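Local atomic coordinates of Lmo2051 protein (Listeria monocytogenes, PDB entry 3I18), a protein that probably hydrolyses proteins in the presence of ATP, as a membrane-bound serine protease of peptidase family S16 whose PDZ domain is this chain. Residues T56-Y61 with Q69-L74; T31-N36 with D46-K51; V9-V14 with I85-V90; G27-E32 with N60-D65. One frame throughout, in Å; residues are numbered along the deposited sequence.

Contact 1 of 4, residues T56-Y61 with Q69-L74; sequences TVKINY and QADIKL
Val57 with Ile72 and Ile59 with Ala70 are the two hydrogen-bonded pairs of an antiparallel beta hairpin, formed by strands 56-63 and 66-76 of the PDZ domain. The strand axes approach to 4.6 Å, their directions 150° apart. Each of these pairs is closed from both sides: Val57 N reaches Ile72 O at 2.9 Å, and Ile59 N reaches Ala70 O at 2.8 Å, with the return bonds in place.

The two faces differ in character. On the inner one, Ile59 CG1 meets Ile72 CD1 at 3.9 Å, and Val57 CG2 lies 4.0 Å from Leu74 CD2, the two side chains crossing at about a right angle. Ile85 and Ile33 pack on this face from neighbouring strands.

Thr56, Lys58, Asn60, Gln69, Asp71 and Lys73 occupy the outer face. Here Thr56 CG2 touches Asp71 CB at 3.6 Å, while the Asn60 and Gln69 side chains run side by side with amide planes 71° apart. Lys58 NZ stays 6.8 Å from Asp71 OD1, too far for a salt bridge. Backbone bonds and apolar packing thus account for much of the hold, and any attraction between these charges is probably only long-range.

Contact 2 of 4, residues T31-N36 with D46-K51; sequences TEIDGN and DYIHSK
The Tyr47 ring meets Asp34 at its edge, where OD1 lies in the ring plane, and the carboxylate is turned 85° from that plane. One face of the ring has Ser50 OG 4.2 Å above it, displaced toward the rim. In the PDZ fold this is a strand-to-helix contact: the end of strand 29-33 and the type I' turn from Ile33 to Asn36 face the C-terminal part of helix 41-49.

Tyr47 OH donates to Asp34 OD1 at 2.5 Å, a short bond that uses the anti lone pair, on the side away from OD2. The other oxygen, OD2, accepts from Lys58 N, so both carboxylate oxygens have a partner and the turn is tied to helix and sheet at once. Lys51 NZ gives a weak bond to Tyr47 OH at 3.1 Å but remains 4.4 Å from Asp34 OD1, beyond a salt bridge; its charge may still polarise the tyrosine-carboxylate pair.

On the helix side, Tyr47 O accepts from Ser50 N and also from Ser50 OG, the latter lying in the carbonyl plane on a lone pair. The bond to Tyr47 O is consistent with the hydroxyl's place above the ring.

Apolar packing completes the contact. Ile33 holds CG1 anti to its backbone N (chi1 -178°), and the branch runs on toward the helix, where the side chain crosses that of Ile48 at about a right angle. Its tip, Ile33 CD1, sits 4.0 Å from Tyr47 CD1 and 3.8 Å from Ile48 CG1.

Contact 3 of 4, residues V9-V14 with I85-V90; sequences VYVMSV and IGITLV. Unlike the reference sequence in segment 9-14: Met12 (reference Leu).
Met12, a selenomethionine that differs from the reference sequence, reaches across to Thr88 and Leu89 from a classic beta bulge. In this PDZ domain the bulge lies where the first strand, 9-14, pairs with the last, 83-89, and so joins the two ends of the sheet order. Met12 CB lies 3.7 Å from Thr88 O and also approaches the methyl CG2 of Val90. CG, the next atom, is 4.1 Å from Thr88 OG1. A turn about the CG-SE bond (chi3 72°) swings CE back to the partner strand, 3.7 Å from Leu89 O and 3.9 Å from Thr88 OG1.

The backbone bonds establish the bulge. Met12 N donates to Thr88 O at 2.8 Å, while Thr88 N donates to Ser13 O at 2.9 Å. Met12 and Ser13 thus both face Thr88, and the register shifts by one between Val11 and Ser13. The strand directions, 134° apart, depart well from strict antiparallel.

The side chains of Val9, Val11, Ile87 and Leu89 are buried, and Ile30 of the neighbouring strand touches Val9, Val11 and Ile87. Val9 and Leu89 cross at about a right angle, with Val9 CG2 pressed against both methyls of the leucine; its 3.3 Å approach to Leu89 CD2 is closer than usual for two carbons, so packing there is tight. Farther along, Val14 and Ile87 lie side by side, pointing the same way, and Val14 CG2 is 3.8 Å from Ile87 CG2.

Contact 4 of 4, residues G27-E32 with N60-D65; sequences GDLITE and NYKHGD
Asp28 and His63 form a polar side-chain link between these segments. His63 ND1 donates to Asp28 OD1 at 2.8 Å with an N-H...O angle of 171°. The oxygen lies in the imidazole plane and is met on its syn side, while carboxylate and ring planes stand 82° apart. Asp28 OD2 accepts from His25 N; both oxygens have a partner, which should restrain the carboxylate's rotation. The His25 ring also meets that of His63. OD2 lies 3.8 Å from Tyr61 CD2, the two side chains running side by side.

Lys62 takes a different course. Its CG sits between the backbone N and the carbonyl carbon (chi1 55°), which brings it within 3.3 Å of Leu29 CB. Leu29 CD2 is likewise 3.3 Å from Lys62 CD, and both carbon pairs are tighter than ordinary van der Waals contact. The aliphatic part of the lysine thus lies obliquely across the leucine.

Leu29 and Lys62 belong to adjacent antiparallel strands of the PDZ sheet, 29-33 and 56-63, with Asp28 just before the first; a classic beta bulge interrupts the pairing. Thr31 and Glu32 both face Asn60: Thr31 N donates to Asn60 O at 2.9 Å, and Glu32 N reaches the same oxygen in a weak bond of 3.5 Å. Asn60 N returns a bond to Glu32 O at 3.0 Å. Before the bulge, Lys62 N is bonded to Leu29 O, an oxygen that also lies 3.2 Å from Tyr61 CB.

In the fold
Contacts 1, 3 and 4 are antiparallel strand pairs of one five-stranded sheet, whereas contact 2 joins that sheet to helix 41-49. Strand 56-63 serves contacts 1 and 4; strand 29-33 serves contacts 2 and 4. Contact 1 keeps a regular register, while contacts 3 and 4 each contain a classic bulge. In contact 1 the face with Val57, Ile59 and Ile72 is buried and that with Thr56, Gln69, Asp71 and Lys73 exposed; contact 4 sets exposed Lys62 and His63 beside buried Asp28, Leu29 and Ile30. Ile85, from a segment of contact 3, touches Ile59, Ile72 and Leu74 of contact 1 and Ile48 of contact 2. Across contact 3 the bonds are all backbone to backbone.

Contact 1 of 4, residues T56-Y61 with Q69-L74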
loop_
_atom_site.group_PDB
_atom_site.type_symbol
_atom_site.label_atom_id
_atom_site.label_comp_id
_atom_site.label_asym_id
_atom_site.label_seq_id
_atom_site.Cartn_x
_atom_site.Cartn_y
_atom_site.Cartn_z
ATOM N N THR A 56 2.729 -11.152 4.770
ATOM C CA THR A 56 2.188 -11.011 3.433
ATOM C C THR A 56 0.851 -10.287 3.509
ATOM O O THR A 56 0.007 -10.625 4.343
ATOM C CB THR A 56 1.959 -12.395 2.792
ATOM O OG1 THR A 56 3.215 -13.069 2.652
ATOM C CG2 THR A 56 1.299 -12.249 1.437
ATOM N N VAL A 57 0.660 -9.276 2.669
ATOM C CA VAL A 57 -0.614 -8.557 2.651
ATOM C C VAL A 57 -1.269 -8.729 1.289
ATOM O O VAL A 57 -0.588 -8.741 0.264
ATOM C CB VAL A 57 -0.444 -7.031 2.927
ATOM C CG1 VAL A 57 0.023 -6.801 4.359
ATOM C CG2 VAL A 57 0.532 -6.415 1.946
ATOM N N LYS A 58 -2.588 -8.877 1.279
ATOM C CA LYS A 58 -3.326 -9.026 0.030
ATOM C C LYS A 58 -3.722 -7.630 -0.398
ATOM O O LYS A 58 -4.365 -6.908 0.364
ATOM C CB LYS A 58 -4.585 -9.881 0.226
ATOM C CG LYS A 58 -5.414 -10.040 -1.052
ATOM C CD LYS A 58 -6.479 -11.126 -0.929
ATOM C CE LYS A 58 -7.497 -10.799 0.152
ATOM N NZ LYS A 58 -8.566 -11.843 0.260
ATOM N N ILE A 59 -3.339 -7.248 -1.612
ATOM C CA ILE A 59 -3.637 -5.911 -2.107
ATOM C C ILE A 59 -4.567 -5.909 -3.314
ATOM O O ILE A 59 -4.297 -6.586 -4.309
ATOM C CB ILE A 59 -2.328 -5.161 -2.502
ATOM C CG1 ILE A 59 -1.398 -5.021 -1.293
ATOM C CG2 ILE A 59 -2.659 -3.777 -3.041
ATOM C CD1 ILE A 59 -1.922 -4.106 -0.203
ATOM N N ASN A 60 -5.676 -5.176 -3.214
ATOM C CA ASN A 60 -6.600 -5.040 -4.340
ATOM C C ASN A 60 -6.328 -3.631 -4.866
ATOM O O ASN A 60 -6.379 -2.659 -4.109
ATOM C CB ASN A 60 -8.076 -5.145 -3.906
ATOM C CG ASN A 60 -8.493 -6.564 -3.545
ATOM O OD1 ASN A 60 -8.332 -7.000 -2.411
ATOM N ND2 ASN A 60 -9.029 -7.291 -4.523
ATOM N N TYR A 61 -6.021 -3.522 -6.150
ATOM C CA TYR A 61 -5.705 -2.223 -6.737
ATOM C C TYR A 61 -6.118 -2.166 -8.196
ATOM O O TYR A 61 -6.325 -3.194 -8.831
ATOM C CB TYR A 61 -4.195 -1.964 -6.647
ATOM C CG TYR A 61 -3.358 -2.952 -7.439
ATOM C CD1 TYR A 61 -3.097 -4.231 -6.948
ATOM C CD2 TYR A 61 -2.861 -2.620 -8.697
ATOM C CE1 TYR A 61 -2.363 -5.156 -7.696
ATOM C CE2 TYR A 61 -2.132 -3.537 -9.449
ATOM C CZ TYR A 61 -1.887 -4.798 -8.944
ATOM O OH TYR A 61 -1.169 -5.707 -9.686
ATOM N N GLN A 69 -5.383 -7.930 -8.231
ATOM C CA GLN A 69 -5.215 -8.398 -6.867
ATOM C C GLN A 69 -3.929 -9.189 -6.795
ATOM O O GLN A 69 -3.631 -9.987 -7.681
ATOM C CB GLN A 69 -6.379 -9.295 -6.460
ATOM C CG GLN A 69 -6.352 -9.684 -4.995
ATOM C CD GLN A 69 -7.431 -10.682 -4.645
ATOM O OE1 GLN A 69 -7.361 -11.847 -5.037
ATOM N NE2 GLN A 69 -8.445 -10.230 -3.917
ATOM N N ALA A 70 -3.161 -8.973 -5.740
ATOM C CA ALA A 70 -1.911 -9.698 -5.598
ATOM C C ALA A 70 -1.399 -9.594 -4.179
ATOM O O ALA A 70 -1.789 -8.702 -3.424
ATOM C CB ALA A 70 -0.881 -9.142 -6.572
ATOM N N ASP A 71 -0.526 -10.524 -3.819
ATOM C CA ASP A 71 0.067 -10.539 -2.496
ATOM C C ASP A 71 1.407 -9.834 -2.559
ATOM O O ASP A 71 2.134 -9.942 -3.552
ATOM C CB ASP A 71 0.289 -11.973 -2.011
ATOM C CG ASP A 71 -0.990 -12.667 -1.632
ATOM O OD1 ASP A 71 -1.842 -12.034 -0.971
ATOM O OD2 ASP A 71 -1.139 -13.861 -1.983
ATOM N N ILE A 72 1.732 -9.109 -1.496
ATOM C CA ILE A 72 3.001 -8.403 -1.437
ATOM C C ILE A 72 3.609 -8.664 -0.073
ATOM O O ILE A 72 2.930 -8.569 0.943
ATOM C CB ILE A 72 2.804 -6.889 -1.650
ATOM C CG1 ILE A 72 2.129 -6.653 -3.006
ATOM C CG2 ILE A 72 4.150 -6.173 -1.620
ATOM C CD1 ILE A 72 1.915 -5.180 -3.335
ATOM N N LYS A 73 4.883 -9.037 -0.057
ATOM C CA LYS A 73 5.567 -9.300 1.197
ATOM C C LYS A 73 6.054 -7.971 1.751
ATOM O O LYS A 73 6.578 -7.132 1.011
ATOM C CB LYS A 73 6.744 -10.257 0.973
ATOM C CG LYS A 73 7.522 -10.624 2.234
ATOM C CD LYS A 73 8.243 -11.958 2.069
ATOM C CE LYS A 73 7.243 -13.106 1.965
ATOM N NZ LYS A 73 7.898 -14.447 1.927
ATOM N N LEU A 74 5.867 -7.776 3.050
ATOM C CA LEU A 74 6.287 -6.538 3.697
ATOM C C LEU A 74 7.782 -6.579 3.947
ATOM O O LEU A 74 8.342 -7.633 4.245
ATOM C CB LEU A 74 5.553 -6.361 5.024
ATOM C CG LEU A 74 4.032 -6.199 4.924
ATOM C CD1 LEU A 74 3.470 -5.939 6.303
ATOM C CD2 LEU A 74 3.707 -5.032 3.993
#

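Contact 2 of 4, residues T31-N36 with D46-K51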
loop_
_atom_site.group_PDB
_atom_site.type_symbol
_atom_site.label_atom_id
_atom_site.label_comp_id
_atom_site.label_asym_id
_atom_site.label_seq_id
_atom_site.Cartn_x
_atom_site.Cartn_y
_atom_site.Cartn_z
ATOM N N THR A 31 -7.350 -0.105 -3.175
ATOM C CA THR A 31 -8.685 -0.024 -2.595
ATOM C C THR A 31 -8.920 -0.863 -1.347
ATOM O O THR A 31 -9.765 -0.522 -0.525
ATOM C CB THR A 31 -9.749 -0.402 -3.647
ATOM O OG1 THR A 31 -9.488 -1.722 -4.144
ATOM C CG2 THR A 31 -9.710 0.577 -4.807
ATOM N N GLU A 32 -8.179 -1.955 -1.202
ATOM C CA GLU A 32 -8.330 -2.817 -0.039
ATOM C C GLU A 32 -7.014 -3.497 0.297
ATOM O O GLU A 32 -6.184 -3.750 -0.578
ATOM C CB GLU A 32 -9.407 -3.885 -0.282
ATOM C CG GLU A 32 -10.825 -3.338 -0.412
ATOM C CD GLU A 32 -11.893 -4.419 -0.336
ATOM O OE1 GLU A 32 -13.092 -4.063 -0.324
ATOM O OE2 GLU A 32 -11.549 -5.617 -0.289
ATOM N N ILE A 33 -6.821 -3.754 1.581
ATOM C CA ILE A 33 -5.632 -4.436 2.060
ATOM C C ILE A 33 -6.141 -5.504 3.032
ATOM O O ILE A 33 -6.905 -5.216 3.958
ATOM C CB ILE A 33 -4.648 -3.443 2.741
ATOM C CG1 ILE A 33 -3.391 -4.184 3.195
ATOM C CG2 ILE A 33 -5.322 -2.733 3.912
ATOM C CD1 ILE A 33 -2.246 -3.255 3.579
ATOM N N ASP A 34 -5.737 -6.745 2.780
ATOM C CA ASP A 34 -6.142 -7.897 3.574
ATOM C C ASP A 34 -7.661 -8.099 3.619
ATOM O O ASP A 34 -8.241 -8.433 4.656
ATOM C CB ASP A 34 -5.530 -7.823 4.979
ATOM C CG ASP A 34 -4.084 -8.305 5.004
ATOM O OD1 ASP A 34 -3.419 -8.206 6.059
ATOM O OD2 ASP A 34 -3.600 -8.803 3.966
ATOM N N GLY A 35 -8.287 -7.894 2.461
ATOM C CA GLY A 35 -9.724 -8.080 2.303
ATOM C C GLY A 35 -10.638 -7.006 2.861
ATOM O O GLY A 35 -11.862 -7.178 2.892
ATOM N N ASN A 36 -10.060 -5.892 3.283
ATOM C CA ASN A 36 -10.853 -4.820 3.861
ATOM C C ASN A 36 -10.538 -3.441 3.294
ATOM O O ASN A 36 -9.396 -3.140 2.947
ATOM C CB ASN A 36 -10.661 -4.816 5.383
ATOM C CG ASN A 36 -11.210 -6.075 6.044
ATOM O OD1 ASN A 36 -12.420 -6.312 6.040
ATOM N ND2 ASN A 36 -10.320 -6.890 6.605
ATOM N N ASP A 46 -1.573 2.634 9.586
ATOM C CA ASP A 46 -1.646 2.017 10.913
ATOM C C ASP A 46 -1.737 0.505 10.786
ATOM O O ASP A 46 -1.090 -0.230 11.528
ATOM C CB ASP A 46 -2.879 2.491 11.693
ATOM C CG ASP A 46 -2.762 3.917 12.178
ATOM O OD1 ASP A 46 -1.631 4.380 12.435
ATOM O OD2 ASP A 46 -3.817 4.570 12.320
ATOM N N TYR A 47 -2.557 0.045 9.846
ATOM C CA TYR A 47 -2.741 -1.382 9.655
ATOM C C TYR A 47 -1.439 -2.075 9.290
ATOM O O TYR A 47 -1.092 -3.104 9.878
ATOM C CB TYR A 47 -3.798 -1.645 8.582
ATOM C CG TYR A 47 -4.057 -3.114 8.393
ATOM C CD1 TYR A 47 -3.392 -3.839 7.402
ATOM C CD2 TYR A 47 -4.914 -3.799 9.255
ATOM C CE1 TYR A 47 -3.570 -5.212 7.283
ATOM C CE2 TYR A 47 -5.101 -5.172 9.144
ATOM C CZ TYR A 47 -4.425 -5.871 8.159
ATOM O OH TYR A 47 -4.576 -7.234 8.066
ATOM N N ILE A 48 -0.711 -1.505 8.333
ATOM C CA ILE A 48 0.559 -2.079 7.901
ATOM C C ILE A 48 1.504 -2.160 9.098
ATOM O O ILE A 48 2.143 -3.188 9.323
ATOM C CB ILE A 48 1.200 -1.224 6.775
ATOM C CG1 ILE A 48 0.320 -1.278 5.514
ATOM C CG2 ILE A 48 2.595 -1.734 6.473
ATOM C CD1 ILE A 48 0.683 -0.254 4.458
ATOM N N HIS A 49 1.566 -1.081 9.879
ATOM C CA HIS A 49 2.439 -1.042 11.053
ATOM C C HIS A 49 2.060 -2.061 12.124
ATOM O O HIS A 49 2.866 -2.359 13.005
ATOM C CB HIS A 49 2.447 0.353 11.683
ATOM C CG HIS A 49 3.139 1.394 10.858
ATOM N ND1 HIS A 49 3.444 2.645 11.348
ATOM C CD2 HIS A 49 3.587 1.372 9.579
ATOM C CE1 HIS A 49 4.051 3.349 10.410
ATOM N NE2 HIS A 49 4.151 2.599 9.327
ATOM N N SER A 50 0.840 -2.587 12.063
ATOM C CA SER A 50 0.406 -3.573 13.043
ATOM C C SER A 50 0.902 -4.952 12.633
ATOM O O SER A 50 0.724 -5.937 13.353
ATOM C CB SER A 50 -1.127 -3.580 13.171
ATOM O OG SER A 50 -1.768 -4.181 12.054
ATOM N N LYS A 51 1.528 -5.024 11.465
ATOM C CA LYS A 51 2.048 -6.291 10.972
ATOM C C LYS A 51 3.546 -6.392 11.236
ATOM O O LYS A 51 4.124 -5.542 11.920
ATOM C CB LYS A 51 1.750 -6.423 9.477
ATOM C CG LYS A 51 0.269 -6.328 9.173
ATOM C CD LYS A 51 -0.518 -7.349 9.994
ATOM C CE LYS A 51 -2.017 -7.104 9.903
ATOM N NZ LYS A 51 -2.826 -8.252 10.429
#

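Contact 3 of 4, residues V9-V14 with I85-V90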
loop_
_atom_site.group_PDB
_atom_site.type_symbol
_atom_site.label_atom_id
_atom_site.label_comp_id
_atom_site.label_asym_id
_atom_site.label_seq_id
_atom_site.Cartn_x
_atom_site.Cartn_y
_atom_site.Cartn_z
ATOM N N VAL A 9 -6.070 4.729 -1.553
ATOM C CA VAL A 9 -4.801 5.448 -1.578
ATOM C C VAL A 9 -4.112 5.342 -2.944
ATOM O O VAL A 9 -4.031 4.262 -3.523
ATOM C CB VAL A 9 -3.849 4.918 -0.469
ATOM C CG1 VAL A 9 -3.537 3.444 -0.697
ATOM C CG2 VAL A 9 -2.569 5.730 -0.451
ATOM N N TYR A 10 -3.631 6.470 -3.465
ATOM C CA TYR A 10 -2.939 6.470 -4.754
ATOM C C TYR A 10 -1.435 6.364 -4.538
ATOM O O TYR A 10 -0.856 7.115 -3.749
ATOM C CB TYR A 10 -3.248 7.746 -5.545
ATOM C CG TYR A 10 -4.673 7.831 -6.038
ATOM C CD1 TYR A 10 -5.690 8.312 -5.214
ATOM C CD2 TYR A 10 -5.012 7.400 -7.321
ATOM C CE1 TYR A 10 -7.010 8.361 -5.657
ATOM C CE2 TYR A 10 -6.330 7.441 -7.772
ATOM C CZ TYR A 10 -7.318 7.921 -6.936
ATOM O OH TYR A 10 -8.624 7.949 -7.376
ATOM N N VAL A 11 -0.810 5.425 -5.239
ATOM C CA VAL A 11 0.629 5.205 -5.133
ATOM C C VAL A 11 1.372 6.287 -5.917
ATOM O O VAL A 11 1.024 6.580 -7.059
ATOM C CB VAL A 11 1.016 3.819 -5.702
ATOM C CG1 VAL A 11 2.523 3.624 -5.635
ATOM C CG2 VAL A 11 0.305 2.726 -4.920
HETATM N N MSE A 12 2.396 6.877 -5.312
HETATM C CA MSE A 12 3.148 7.930 -5.986
HETATM C C MSE A 12 4.545 7.500 -6.383
HETATM O O MSE A 12 5.144 8.073 -7.291
HETATM C CB MSE A 12 3.232 9.172 -5.102
HETATM C CG MSE A 12 4.077 10.281 -5.694
HETATM SE SE MSE A 12 3.763 11.926 -4.808
HETATM C CE MSE A 12 4.658 11.533 -3.138
ATOM N N SER A 13 5.067 6.501 -5.685
ATOM C CA SER A 13 6.397 5.976 -5.961
ATOM C C SER A 13 6.517 4.588 -5.347
ATOM O O SER A 13 5.922 4.316 -4.307
ATOM C CB SER A 13 7.467 6.883 -5.360
ATOM O OG SER A 13 8.753 6.305 -5.502
ATOM N N VAL A 14 7.294 3.725 -5.993
ATOM C CA VAL A 14 7.506 2.363 -5.524
ATOM C C VAL A 14 9.004 2.067 -5.527
ATOM O O VAL A 14 9.677 2.311 -6.528
ATOM C CB VAL A 14 6.800 1.338 -6.453
ATOM C CG1 VAL A 14 6.921 -0.060 -5.877
ATOM C CG2 VAL A 14 5.324 1.716 -6.635
ATOM N N ILE A 85 5.216 -1.583 2.646
ATOM C CA ILE A 85 5.095 -2.166 1.323
ATOM C C ILE A 85 6.261 -1.664 0.474
ATOM O O ILE A 85 6.741 -2.360 -0.425
ATOM C CB ILE A 85 3.764 -1.744 0.662
ATOM C CG1 ILE A 85 2.597 -2.264 1.488
ATOM C CG2 ILE A 85 3.688 -2.280 -0.776
ATOM C CD1 ILE A 85 1.240 -1.753 1.018
ATOM N N GLY A 86 6.708 -0.449 0.777
ATOM C CA GLY A 86 7.819 0.152 0.058
ATOM C C GLY A 86 7.347 1.149 -0.976
ATOM O O GLY A 86 7.871 1.183 -2.088
ATOM N N ILE A 87 6.371 1.975 -0.604
ATOM C CA ILE A 87 5.801 2.967 -1.507
ATOM C C ILE A 87 5.524 4.305 -0.822
ATOM O O ILE A 87 5.449 4.384 0.407
ATOM C CB ILE A 87 4.452 2.470 -2.069
ATOM C CG1 ILE A 87 3.497 2.161 -0.908
ATOM C CG2 ILE A 87 4.655 1.231 -2.927
ATOM C CD1 ILE A 87 2.136 1.609 -1.327
ATOM N N THR A 88 5.390 5.364 -1.617
ATOM C CA THR A 88 5.028 6.665 -1.071
ATOM C C THR A 88 3.621 6.891 -1.612
ATOM O O THR A 88 3.263 6.366 -2.675
ATOM C CB THR A 88 5.967 7.814 -1.538
ATOM O OG1 THR A 88 5.991 7.876 -2.970
ATOM C CG2 THR A 88 7.382 7.593 -1.017
ATOM N N LEU A 89 2.822 7.654 -0.878
ATOM C CA LEU A 89 1.436 7.922 -1.253
ATOM C C LEU A 89 1.213 9.399 -1.545
ATOM O O LEU A 89 1.913 10.258 -1.011
ATOM C CB LEU A 89 0.510 7.505 -0.109
ATOM C CG LEU A 89 0.833 6.169 0.577
ATOM C CD1 LEU A 89 -0.040 5.987 1.815
ATOM C CD2 LEU A 89 0.633 5.037 -0.401
ATOM N N VAL A 90 0.220 9.694 -2.377
ATOM C CA VAL A 90 -0.079 11.082 -2.717
ATOM C C VAL A 90 -0.438 11.899 -1.473
ATOM O O VAL A 90 -0.204 13.108 -1.426
ATOM C CB VAL A 90 -1.228 11.161 -3.745
ATOM C CG1 VAL A 90 -1.667 12.607 -3.931
ATOM C CG2 VAL A 90 -0.763 10.582 -5.074
#

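Contact 4 of 4, residues G27-E32 with N60-D65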
loop_
_atom_site.group_PDB
_atom_site.type_symbol
_atom_site.label_atom_id
_atom_site.label_comp_id
_atom_site.label_asym_id
_atom_site.label_seq_id
_atom_site.Cartn_x
_atom_site.Cartn_y
_atom_site.Cartn_z
ATOM N N GLY A 27 0.819 5.555 -9.724
ATOM C CA GLY A 27 -0.474 5.896 -10.286
ATOM C C GLY A 27 -1.574 4.924 -9.901
ATOM O O GLY A 27 -2.755 5.260 -9.982
ATOM N N ASP A 28 -1.198 3.721 -9.481
ATOM C CA ASP A 28 -2.186 2.723 -9.090
ATOM C C ASP A 28 -2.963 3.161 -7.859
ATOM O O ASP A 28 -2.451 3.882 -6.996
ATOM C CB ASP A 28 -1.512 1.374 -8.805
ATOM C CG ASP A 28 -0.910 0.742 -10.045
ATOM O OD1 ASP A 28 -1.164 1.236 -11.162
ATOM O OD2 ASP A 28 -0.180 -0.259 -9.906
ATOM N N LEU A 29 -4.216 2.732 -7.790
ATOM C CA LEU A 29 -5.071 3.053 -6.656
ATOM C C LEU A 29 -5.288 1.781 -5.853
ATOM O O LEU A 29 -5.771 0.781 -6.383
ATOM C CB LEU A 29 -6.426 3.583 -7.135
ATOM C CG LEU A 29 -7.514 3.734 -6.069
ATOM C CD1 LEU A 29 -7.139 4.802 -5.057
ATOM C CD2 LEU A 29 -8.835 4.092 -6.747
ATOM N N ILE A 30 -4.919 1.819 -4.578
ATOM C CA ILE A 30 -5.108 0.662 -3.705
ATOM C C ILE A 30 -6.445 0.854 -3.000
ATOM O O ILE A 30 -6.650 1.854 -2.310
ATOM C CB ILE A 30 -3.989 0.558 -2.660
ATOM C CG1 ILE A 30 -2.648 0.296 -3.360
ATOM C CG2 ILE A 30 -4.312 -0.550 -1.677
ATOM C CD1 ILE A 30 -1.446 0.265 -2.401
ATOM N N THR A 31 -7.350 -0.105 -3.175
ATOM C CA THR A 31 -8.685 -0.024 -2.595
ATOM C C THR A 31 -8.920 -0.863 -1.347
ATOM O O THR A 31 -9.765 -0.522 -0.525
ATOM C CB THR A 31 -9.749 -0.402 -3.647
ATOM O OG1 THR A 31 -9.488 -1.722 -4.144
ATOM C CG2 THR A 31 -9.710 0.577 -4.807
ATOM N N GLU A 32 -8.179 -1.955 -1.202
ATOM C CA GLU A 32 -8.330 -2.817 -0.039
ATOM C C GLU A 32 -7.014 -3.497 0.297
ATOM O O GLU A 32 -6.184 -3.750 -0.578
ATOM C CB GLU A 32 -9.407 -3.885 -0.282
ATOM C CG GLU A 32 -10.825 -3.338 -0.412
ATOM C CD GLU A 32 -11.893 -4.419 -0.336
ATOM O OE1 GLU A 32 -13.092 -4.063 -0.324
ATOM O OE2 GLU A 32 -11.549 -5.617 -0.289
ATOM N N ASN A 60 -5.676 -5.176 -3.214
ATOM C CA ASN A 60 -6.600 -5.040 -4.340
ATOM C C ASN A 60 -6.328 -3.631 -4.866
ATOM O O ASN A 60 -6.379 -2.659 -4.109
ATOM C CB ASN A 60 -8.076 -5.145 -3.906
ATOM C CG ASN A 60 -8.493 -6.564 -3.545
ATOM O OD1 ASN A 60 -8.332 -7.000 -2.411
ATOM N ND2 ASN A 60 -9.029 -7.291 -4.523
ATOM N N TYR A 61 -6.021 -3.522 -6.150
ATOM C CA TYR A 61 -5.705 -2.223 -6.737
ATOM C C TYR A 61 -6.118 -2.166 -8.196
ATOM O O TYR A 61 -6.325 -3.194 -8.831
ATOM C CB TYR A 61 -4.195 -1.964 -6.647
ATOM C CG TYR A 61 -3.358 -2.952 -7.439
ATOM C CD1 TYR A 61 -3.097 -4.231 -6.948
ATOM C CD2 TYR A 61 -2.861 -2.620 -8.697
ATOM C CE1 TYR A 61 -2.363 -5.156 -7.696
ATOM C CE2 TYR A 61 -2.132 -3.537 -9.449
ATOM C CZ TYR A 61 -1.887 -4.798 -8.944
ATOM O OH TYR A 61 -1.169 -5.707 -9.686
ATOM N N LYS A 62 -6.230 -0.954 -8.726
ATOM C CA LYS A 62 -6.591 -0.778 -10.120
ATOM C C LYS A 62 -5.359 -0.284 -10.855
ATOM O O LYS A 62 -4.709 0.665 -10.419
ATOM C CB LYS A 62 -7.732 0.237 -10.256
ATOM C CG LYS A 62 -7.432 1.568 -9.605
ATOM C CD LYS A 62 -8.609 2.527 -9.682
ATOM C CE LYS A 62 -8.879 2.984 -11.103
ATOM N NZ LYS A 62 -9.912 4.068 -11.130
ATOM N N HIS A 63 -5.026 -0.957 -11.953
ATOM C CA HIS A 63 -3.878 -0.590 -12.774
ATOM C C HIS A 63 -4.407 -0.205 -14.148
ATOM O O HIS A 63 -4.875 -1.059 -14.901
ATOM C CB HIS A 63 -2.901 -1.765 -12.906
ATOM C CG HIS A 63 -1.669 -1.437 -13.696
ATOM N ND1 HIS A 63 -0.864 -0.361 -13.398
ATOM C CD2 HIS A 63 -1.113 -2.039 -14.773
ATOM C CE1 HIS A 63 0.137 -0.310 -14.261
ATOM N NE2 HIS A 63 0.009 -1.316 -15.104
ATOM N N GLY A 64 -4.346 1.085 -14.460
ATOM C CA GLY A 64 -4.835 1.556 -15.744
ATOM C C GLY A 64 -6.350 1.518 -15.806
ATOM O O GLY A 64 -7.022 2.475 -15.419
ATOM N N ASP A 65 -6.891 0.407 -16.293
ATOM C CA ASP A 65 -8.334 0.245 -16.400
ATOM C C ASP A 65 -8.762 -1.174 -16.039
ATOM O O ASP A 65 -9.677 -1.738 -16.643
ATOM C CB ASP A 65 -8.805 0.599 -17.815
ATOM C CG ASP A 65 -8.046 -0.153 -18.892
ATOM O OD1 ASP A 65 -8.099 -1.403 -18.904
ATOM O OD2 ASP A 65 -7.393 0.509 -19.729
#